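Local coordinates for protein beta-lactamase Mb2281c (Mycobacterium bovis, PDB 3I7J) that probably acts as a serine hydrolase of the beta-lactamase family, opening beta-lactam rings or related amide or ester bonds, at residues Arg73-Thr79 / Gln181-Leu185; Ser40-Val46 / Tyr99-Phe104; Arg96-Ser100 / Pro197-Gly201. All coordinates share one frame; numbering follows the deposited sequence.

How the contacts relate
The three contacts illustrate how a catalytic-type cluster is tied to nearby loops. Along the chain their segments interleave: helix 42-56 begins in contact 2, helix 72-76 ends in contact 1, the loop 96-100 of contact 3 runs into helix 101-115 of contact 2, and the loops 181-185 and 197-201 return from the second half. Contacts 1 and 3 are neighbours, their centres about 6 Å apart, joined by Arg97, whose NH2 reaches carbonyls of both segments of contact 1. Contact 2 lies about 12 to 13 Å from either, centre to centre, and shares Tyr99 and Ser100 with contact 3. Tyr99, presumably in the active site, is thus flanked by Trp200 of a distant loop.

Contact 1 of 3, residues Arg73-Thr79 / Gln181-Leu185; sequences RHLLAHT and QFPGL
Phe182 pushes its ring into the angle between the last turn of helix 72-76 and the residues that follow it, meeting four side chains. Its CZ stands over the centre of the His74 imidazole, 3.5 Å from His74 CD2, and the two rings meet obliquely, their planes at 40°. On the imidazole, ND1 is hydrogen-bonded with Thr71 OG1. Thr79 lies over a face of the phenyl ring, near the rim: its OG1 is 3.2 Å from Phe182 CE2, and its CB makes a CH-pi contact. With chi1 at 64°, OG1 sits between the backbone N and the carbonyl carbon and turns to the ring, which buries this hydroxyl without a polar partner in the model. The other branch, CG2, reaches Leu185 CD1 at 3.6 Å. That leucine closes a type II beta turn begun by Phe182, while across the contact the helix ends in a Schellman motif, His78 taking positive phi, so a Schellman-ended helix faces a type II turn. Ala77 CB, at the edge of the phenyl ring, is 3.9 Å from Phe182 CD2 and also touches Gln181 CB. Arg73 also borders the ring. Its methylene CD rests 3.6 Å from Phe182 CE2, and a bend at chi3 brings the guanidinium round to Gln181, where Arg73 NH1 donates to Gln181 OE1 at 3.0 Å. The oxygen lies at the guanidinium edge, and amide and guanidinium are nearly coplanar, though NH1 is tilted 23° from the carbonyl plane. Gln181, itself bent at chi2, gives NE2 to Thr179 O, so both ends of its amide are engaged.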
# COMPACT_ATOMS: atom_id res chain seq x y z
N ARG A 73 -14.84 -3.92 4.74
CA ARG A 73 -13.66 -4.54 5.36
C ARG A 73 -13.11 -5.72 4.54
O ARG A 73 -11.90 -5.90 4.47
CB ARG A 73 -13.98 -5.05 6.78
CG ARG A 73 -12.74 -5.50 7.56
CD ARG A 73 -13.11 -6.40 8.74
NE ARG A 73 -14.10 -5.78 9.60
CZ ARG A 73 -13.83 -4.87 10.53
NH1 ARG A 73 -12.57 -4.49 10.74
NH2 ARG A 73 -14.81 -4.34 11.25
N HIS A 74 -14.00 -6.52 3.94
CA HIS A 74 -13.57 -7.66 3.13
C HIS A 74 -12.87 -7.16 1.87
O HIS A 74 -11.91 -7.76 1.39
CB HIS A 74 -14.74 -8.54 2.67
CG HIS A 74 -15.45 -9.25 3.79
ND1 HIS A 74 -16.37 -8.62 4.60
CD2 HIS A 74 -15.42 -10.55 4.18
CE1 HIS A 74 -16.88 -9.50 5.45
NE2 HIS A 74 -16.32 -10.67 5.21
N LEU A 75 -13.37 -6.06 1.32
CA LEU A 75 -12.77 -5.51 0.11
C LEU A 75 -11.37 -4.99 0.40
O LEU A 75 -10.44 -5.25 -0.37
CB LEU A 75 -13.65 -4.40 -0.46
CG LEU A 75 -15.04 -4.91 -0.87
CD1 LEU A 75 -15.91 -3.73 -1.27
CD2 LEU A 75 -14.90 -5.90 -2.03
N LEU A 76 -11.21 -4.28 1.51
CA LEU A 76 -9.92 -3.73 1.91
C LEU A 76 -8.88 -4.80 2.22
O LEU A 76 -7.69 -4.62 1.94
CB LEU A 76 -10.11 -2.83 3.14
CG LEU A 76 -10.74 -1.46 2.90
CD1 LEU A 76 -11.23 -0.84 4.21
CD2 LEU A 76 -9.71 -0.56 2.24
N ALA A 77 -9.33 -5.90 2.80
CA ALA A 77 -8.45 -7.00 3.20
C ALA A 77 -8.36 -8.14 2.18
O ALA A 77 -7.72 -9.16 2.45
CB ALA A 77 -8.89 -7.55 4.55
N HIS A 78 -8.99 -7.98 1.02
CA HIS A 78 -8.96 -9.00 -0.02
C HIS A 78 -9.55 -10.33 0.42
O HIS A 78 -8.99 -11.39 0.16
CB HIS A 78 -7.52 -9.22 -0.51
CG HIS A 78 -6.85 -7.97 -0.99
ND1 HIS A 78 -7.22 -7.33 -2.16
CD2 HIS A 78 -5.89 -7.20 -0.44
CE1 HIS A 78 -6.52 -6.22 -2.30
NE2 HIS A 78 -5.70 -6.12 -1.26
N THR A 79 -10.70 -10.28 1.10
CA THR A 79 -11.35 -11.51 1.53
C THR A 79 -12.80 -11.58 1.04
O THR A 79 -13.58 -12.40 1.52
CB THR A 79 -11.35 -11.66 3.08
OG1 THR A 79 -12.12 -10.61 3.67
CG2 THR A 79 -9.94 -11.62 3.63
N GLN A 181 -6.47 -8.40 9.42
CA GLN A 181 -7.90 -8.53 9.28
C GLN A 181 -8.17 -9.92 8.72
O GLN A 181 -7.56 -10.32 7.73
CB GLN A 181 -8.39 -7.47 8.29
CG GLN A 181 -8.01 -6.04 8.68
CD GLN A 181 -8.79 -5.55 9.88
OE1 GLN A 181 -9.99 -5.75 9.96
NE2 GLN A 181 -8.11 -4.89 10.81
N PHE A 182 -9.09 -10.66 9.35
CA PHE A 182 -9.40 -12.02 8.91
C PHE A 182 -8.10 -12.84 9.00
O PHE A 182 -7.58 -13.32 8.00
CB PHE A 182 -9.91 -12.03 7.47
CG PHE A 182 -11.15 -11.19 7.26
CD1 PHE A 182 -12.41 -11.68 7.63
CD2 PHE A 182 -11.05 -9.92 6.70
CE1 PHE A 182 -13.56 -10.90 7.44
CE2 PHE A 182 -12.19 -9.13 6.50
CZ PHE A 182 -13.45 -9.62 6.87
N PRO A 183 -7.55 -12.99 10.22
CA PRO A 183 -6.32 -13.74 10.46
C PRO A 183 -6.48 -15.23 10.19
O PRO A 183 -7.59 -15.75 10.23
CB PRO A 183 -6.04 -13.46 11.93
CG PRO A 183 -7.42 -13.42 12.50
CD PRO A 183 -8.13 -12.52 11.49
N GLY A 184 -5.36 -15.90 9.92
CA GLY A 184 -5.39 -17.33 9.69
C GLY A 184 -5.55 -17.75 8.25
O GLY A 184 -5.43 -18.93 7.94
N LEU A 185 -5.80 -16.78 7.36
CA LEU A 185 -5.99 -17.09 5.95
C LEU A 185 -4.68 -17.20 5.16
O LEU A 185 -3.80 -16.33 5.25
CB LEU A 185 -6.89 -16.03 5.31
CG LEU A 185 -8.30 -15.88 5.91
CD1 LEU A 185 -9.04 -14.78 5.16
CD2 LEU A 185 -9.07 -17.21 5.82

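Contact 2 of 3, residues Ser40-Val46 / Tyr99-Phe104; sequences SVTKPLV and YSNYGF
Ser40 and Lys43, at the start of helix 42-56, fit the SxxK pattern shared by serine beta-lactamases and penicillin-binding proteins, and Tyr99 with Asn101 the YxN pattern, as in class C beta-lactamases and DD-peptidases; by analogy Ser40 would be the nucleophile, with Lys43 and Tyr99 in the proton-transfer network. Tyr99 OH lies 2.5 Å from Ser40 OG, a hydrogen bond in which either hydroxyl may donate, and OG meets the tyrosine at the ring edge, close to its plane. Lys43 NZ donates to the same Tyr99 OH, also at 2.5 Å, so the phenolic oxygen is bonded by two residues three apart in sequence, both at very short distances that should not be over-read. The lysine is nearly extended until its last torsion, where chi4 of 64° swings NZ round to the hydroxyl; NZ has a further partner in Gly146 O. Tyrosine and lysine come from opposite directions, Tyr99 with CG anti to the backbone N (chi1 -174°), which carries the hydroxyl to helix 42-56.

Farther back along the lysine chain, the contact turns apolar. That chain runs over one face of Phe104, Lys43 CD standing 4.0 Å from the ring centre, a CH-pi contact only 9° off the normal. Val46 CG1 approaches obliquely, 3.9 Å from Phe104 CD2. Helix 101-115 opens at Ser100, whose OG caps Gly103 N and also bonds Ala83 O. At the rim of the Phe104 ring, in its plane, Lys43 O sits 3.4 Å from Phe104 CE2.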
# COMPACT_ATOMS: atom_id res chain seq x y z
N SER A 40 0.22 -1.23 -8.14
CA SER A 40 -0.41 -1.56 -6.86
C SER A 40 0.01 -0.72 -5.65
O SER A 40 -0.55 -0.87 -4.57
CB SER A 40 -0.21 -3.04 -6.53
OG SER A 40 -1.05 -3.84 -7.33
N VAL A 41 1.00 0.14 -5.82
CA VAL A 41 1.38 0.99 -4.71
C VAL A 41 0.24 2.00 -4.59
O VAL A 41 0.20 2.83 -3.68
CB VAL A 41 2.74 1.70 -4.96
CG1 VAL A 41 3.07 2.67 -3.83
CG2 VAL A 41 3.86 0.64 -5.06
N THR A 42 -0.70 1.90 -5.53
CA THR A 42 -1.88 2.75 -5.54
C THR A 42 -2.77 2.36 -4.38
O THR A 42 -3.37 3.20 -3.72
CB THR A 42 -2.72 2.56 -6.84
OG1 THR A 42 -2.00 3.07 -7.97
CG2 THR A 42 -4.07 3.29 -6.73
N LYS A 43 -2.85 1.06 -4.12
CA LYS A 43 -3.71 0.54 -3.07
C LYS A 43 -3.64 1.21 -1.70
O LYS A 43 -4.67 1.53 -1.12
CB LYS A 43 -3.53 -0.98 -2.95
CG LYS A 43 -4.07 -1.72 -4.18
CD LYS A 43 -4.32 -3.21 -3.95
CE LYS A 43 -5.02 -3.85 -5.15
NZ LYS A 43 -4.19 -3.83 -6.41
N PRO A 44 -2.43 1.46 -1.18
CA PRO A 44 -2.35 2.11 0.13
C PRO A 44 -3.03 3.49 0.12
O PRO A 44 -3.61 3.92 1.12
CB PRO A 44 -0.85 2.20 0.40
CG PRO A 44 -0.32 1.00 -0.36
CD PRO A 44 -1.09 1.09 -1.66
N LEU A 45 -2.96 4.18 -1.02
CA LEU A 45 -3.57 5.50 -1.14
C LEU A 45 -5.09 5.37 -1.11
O LEU A 45 -5.78 6.11 -0.40
CB LEU A 45 -3.12 6.18 -2.44
CG LEU A 45 -1.63 6.47 -2.61
CD1 LEU A 45 -1.39 7.08 -3.99
CD2 LEU A 45 -1.16 7.45 -1.53
N VAL A 46 -5.62 4.43 -1.88
CA VAL A 46 -7.05 4.21 -1.94
C VAL A 46 -7.54 3.70 -0.59
O VAL A 46 -8.61 4.10 -0.11
CB VAL A 46 -7.42 3.19 -3.05
CG1 VAL A 46 -8.91 2.86 -3.00
CG2 VAL A 46 -7.06 3.77 -4.41
N TYR A 99 -5.73 -11.76 -3.29
CA TYR A 99 -5.44 -10.42 -3.75
C TYR A 99 -6.36 -10.09 -4.91
O TYR A 99 -6.52 -10.91 -5.81
CB TYR A 99 -3.99 -10.34 -4.20
CG TYR A 99 -3.54 -8.95 -4.56
CD1 TYR A 99 -3.46 -7.95 -3.59
CD2 TYR A 99 -3.17 -8.64 -5.87
CE1 TYR A 99 -3.01 -6.67 -3.92
CE2 TYR A 99 -2.72 -7.36 -6.21
CZ TYR A 99 -2.64 -6.39 -5.23
OH TYR A 99 -2.19 -5.13 -5.56
N SER A 100 -6.98 -8.91 -4.90
CA SER A 100 -7.89 -8.55 -5.98
C SER A 100 -7.90 -7.08 -6.36
O SER A 100 -8.02 -6.20 -5.50
CB SER A 100 -9.32 -8.97 -5.63
OG SER A 100 -10.23 -8.52 -6.61
N ASN A 101 -7.78 -6.81 -7.66
CA ASN A 101 -7.84 -5.45 -8.17
C ASN A 101 -9.31 -5.04 -8.21
O ASN A 101 -9.66 -3.95 -7.76
CB ASN A 101 -7.30 -5.35 -9.60
CG ASN A 101 -5.78 -5.32 -9.66
OD1 ASN A 101 -5.21 -5.41 -10.74
ND2 ASN A 101 -5.12 -5.19 -8.51
N TYR A 102 -10.17 -5.91 -8.73
CA TYR A 102 -11.58 -5.59 -8.83
C TYR A 102 -12.20 -5.35 -7.46
O TYR A 102 -13.17 -4.60 -7.33
CB TYR A 102 -12.34 -6.69 -9.59
CG TYR A 102 -13.78 -6.31 -9.91
CD1 TYR A 102 -14.83 -6.77 -9.13
CD2 TYR A 102 -14.07 -5.42 -10.95
CE1 TYR A 102 -16.13 -6.36 -9.35
CE2 TYR A 102 -15.38 -4.99 -11.19
CZ TYR A 102 -16.41 -5.46 -10.38
OH TYR A 102 -17.70 -5.04 -10.58
N GLY A 103 -11.64 -5.99 -6.43
CA GLY A 103 -12.13 -5.78 -5.08
C GLY A 103 -11.98 -4.31 -4.73
O GLY A 103 -12.83 -3.74 -4.05
N PHE A 104 -10.90 -3.67 -5.19
CA PHE A 104 -10.69 -2.26 -4.89
C PHE A 104 -11.57 -1.37 -5.76
O PHE A 104 -11.87 -0.24 -5.37
CB PHE A 104 -9.21 -1.87 -5.05
CG PHE A 104 -8.45 -1.85 -3.74
CD1 PHE A 104 -8.54 -2.92 -2.85
CD2 PHE A 104 -7.64 -0.77 -3.40
CE1 PHE A 104 -7.84 -2.92 -1.64
CE2 PHE A 104 -6.93 -0.76 -2.19
CZ PHE A 104 -7.03 -1.84 -1.31

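Contact 3 of 3, residues Arg96-Ser100 / Pro197-Gly201; sequences RRMYS and PNDWG
Arg97 lays its guanidinium against Trp200, and this van der Waals packing of a methylene on the guanidinium face is the first of three kinds of interaction here. Trp200 CB sits over the centre of one guanidinium face, 3.6 Å from Arg97 CZ, while the indole plane stands at 45° to the guanidinium. Bends at chi2 and chi3 bring the guanidinium of the arginine to Trp200 CB. On the same contact Arg97 NH1 and the Trp200 amide N are both donors, and their approach is packing, not a bond.

The polar links are made by water. One water accepts from Arg97 NH1 at 3.0 Å, in the guanidinium plane, and donates to Asp199 OD1 at 2.8 Å; the opposite charges, themselves not in contact, are thereby bridged. A second water donates to Arg97 O and accepts from Asn198 ND2 at 2.8 Å, while the other end of that amide, OD1, takes a bond from Lys210. The strongest partners of Arg97 lie elsewhere: NH2 reaches the carbonyls Gln181 O and Ala77 O, so it ties loop 96-100 to the end of helix 72-76 and to loop 181-185.

Aromatic packing completes the contact. Tyr99 CD1 comes to 3.6 Å from Trp200 CH2, and the ring planes are 38° apart. The indole thus backs the flank of a tyrosine whose hydroxyl is held by Lys43 and Ser40.

His78, beyond helix 72-76, meets both aromatic rings, edge-to-face with Trp200, while strand 187-189 offers Leu189 to Asn198 and Trp200, and the loop 96-100 leads directly into helix 101-115.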
# COMPACT_ATOMS: atom_id res chain seq x y z
N ARG A 96 -11.50 -17.12 2.14
CA ARG A 96 -10.20 -17.12 1.49
C ARG A 96 -9.60 -15.73 1.32
O ARG A 96 -10.31 -14.72 1.26
CB ARG A 96 -10.28 -17.80 0.12
CG ARG A 96 -10.34 -19.31 0.19
CD ARG A 96 -9.78 -19.96 -1.07
NE ARG A 96 -10.66 -19.82 -2.22
CZ ARG A 96 -10.33 -20.15 -3.46
NH1 ARG A 96 -9.12 -20.64 -3.71
NH2 ARG A 96 -11.21 -20.01 -4.45
N ARG A 97 -8.28 -15.70 1.27
CA ARG A 97 -7.57 -14.47 1.07
C ARG A 97 -7.00 -14.48 -0.33
O ARG A 97 -6.06 -15.22 -0.61
CB ARG A 97 -6.43 -14.34 2.07
CG ARG A 97 -5.48 -13.19 1.80
CD ARG A 97 -5.06 -12.53 3.11
NE ARG A 97 -6.05 -11.56 3.55
CZ ARG A 97 -6.27 -11.22 4.82
NH1 ARG A 97 -5.57 -11.76 5.82
NH2 ARG A 97 -7.20 -10.32 5.08
N MSE A 98 -7.58 -13.69 -1.23
CA MSE A 98 -7.02 -13.63 -2.56
C MSE A 98 -6.96 -12.19 -3.05
O MSE A 98 -7.97 -11.49 -3.16
CB MSE A 98 -7.76 -14.55 -3.53
CG MSE A 98 -9.16 -14.19 -3.93
SE MSE A 98 -9.91 -15.59 -5.15
CE MSE A 98 -10.65 -16.76 -3.78
N TYR A 99 -5.73 -11.76 -3.29
CA TYR A 99 -5.44 -10.42 -3.75
C TYR A 99 -6.36 -10.09 -4.91
O TYR A 99 -6.52 -10.91 -5.81
CB TYR A 99 -3.99 -10.34 -4.20
CG TYR A 99 -3.54 -8.95 -4.56
CD1 TYR A 99 -3.46 -7.95 -3.59
CD2 TYR A 99 -3.17 -8.64 -5.87
CE1 TYR A 99 -3.01 -6.67 -3.92
CE2 TYR A 99 -2.72 -7.36 -6.21
CZ TYR A 99 -2.64 -6.39 -5.23
OH TYR A 99 -2.19 -5.13 -5.56
N SER A 100 -6.98 -8.91 -4.90
CA SER A 100 -7.89 -8.55 -5.98
C SER A 100 -7.90 -7.08 -6.36
O SER A 100 -8.02 -6.20 -5.50
CB SER A 100 -9.32 -8.97 -5.63
OG SER A 100 -10.23 -8.52 -6.61
N PRO A 197 0.74 -17.61 7.02
CA PRO A 197 -0.43 -17.02 6.37
C PRO A 197 -0.06 -15.83 5.49
O PRO A 197 1.07 -15.35 5.53
CB PRO A 197 -1.29 -16.61 7.56
CG PRO A 197 -0.25 -16.08 8.52
CD PRO A 197 0.90 -17.09 8.39
N ASN A 198 -1.02 -15.35 4.70
CA ASN A 198 -0.79 -14.20 3.83
C ASN A 198 -1.56 -13.04 4.45
O ASN A 198 -2.58 -12.61 3.95
CB ASN A 198 -1.28 -14.48 2.40
CG ASN A 198 -0.82 -13.43 1.40
OD1 ASN A 198 0.16 -12.73 1.65
ND2 ASN A 198 -1.50 -13.33 0.28
N ASP A 199 -1.04 -12.53 5.57
CA ASP A 199 -1.66 -11.45 6.32
C ASP A 199 -1.84 -10.14 5.57
O ASP A 199 -0.97 -9.69 4.83
CB ASP A 199 -0.86 -11.17 7.58
CG ASP A 199 -0.99 -12.28 8.61
OD1 ASP A 199 -1.77 -13.23 8.36
OD2 ASP A 199 -0.31 -12.18 9.65
N TRP A 200 -2.99 -9.52 5.80
CA TRP A 200 -3.30 -8.24 5.19
C TRP A 200 -4.05 -7.38 6.21
O TRP A 200 -4.78 -7.90 7.05
CB TRP A 200 -4.14 -8.46 3.93
CG TRP A 200 -3.71 -7.62 2.75
CD1 TRP A 200 -4.01 -6.31 2.53
CD2 TRP A 200 -2.87 -8.03 1.67
NE1 TRP A 200 -3.40 -5.87 1.38
CE2 TRP A 200 -2.70 -6.91 0.82
CE3 TRP A 200 -2.25 -9.24 1.32
CZ2 TRP A 200 -1.92 -6.96 -0.34
CZ3 TRP A 200 -1.47 -9.29 0.16
CH2 TRP A 200 -1.32 -8.15 -0.66
N GLY A 201 -3.85 -6.07 6.12
CA GLY A 201 -4.53 -5.16 7.03
C GLY A 201 -5.71 -4.57 6.28
O GLY A 201 -6.32 -5.26 5.46
O HOH W 1 -4.00 -14.07 6.88
O HOH W 2 -3.67 -14.60 -0.88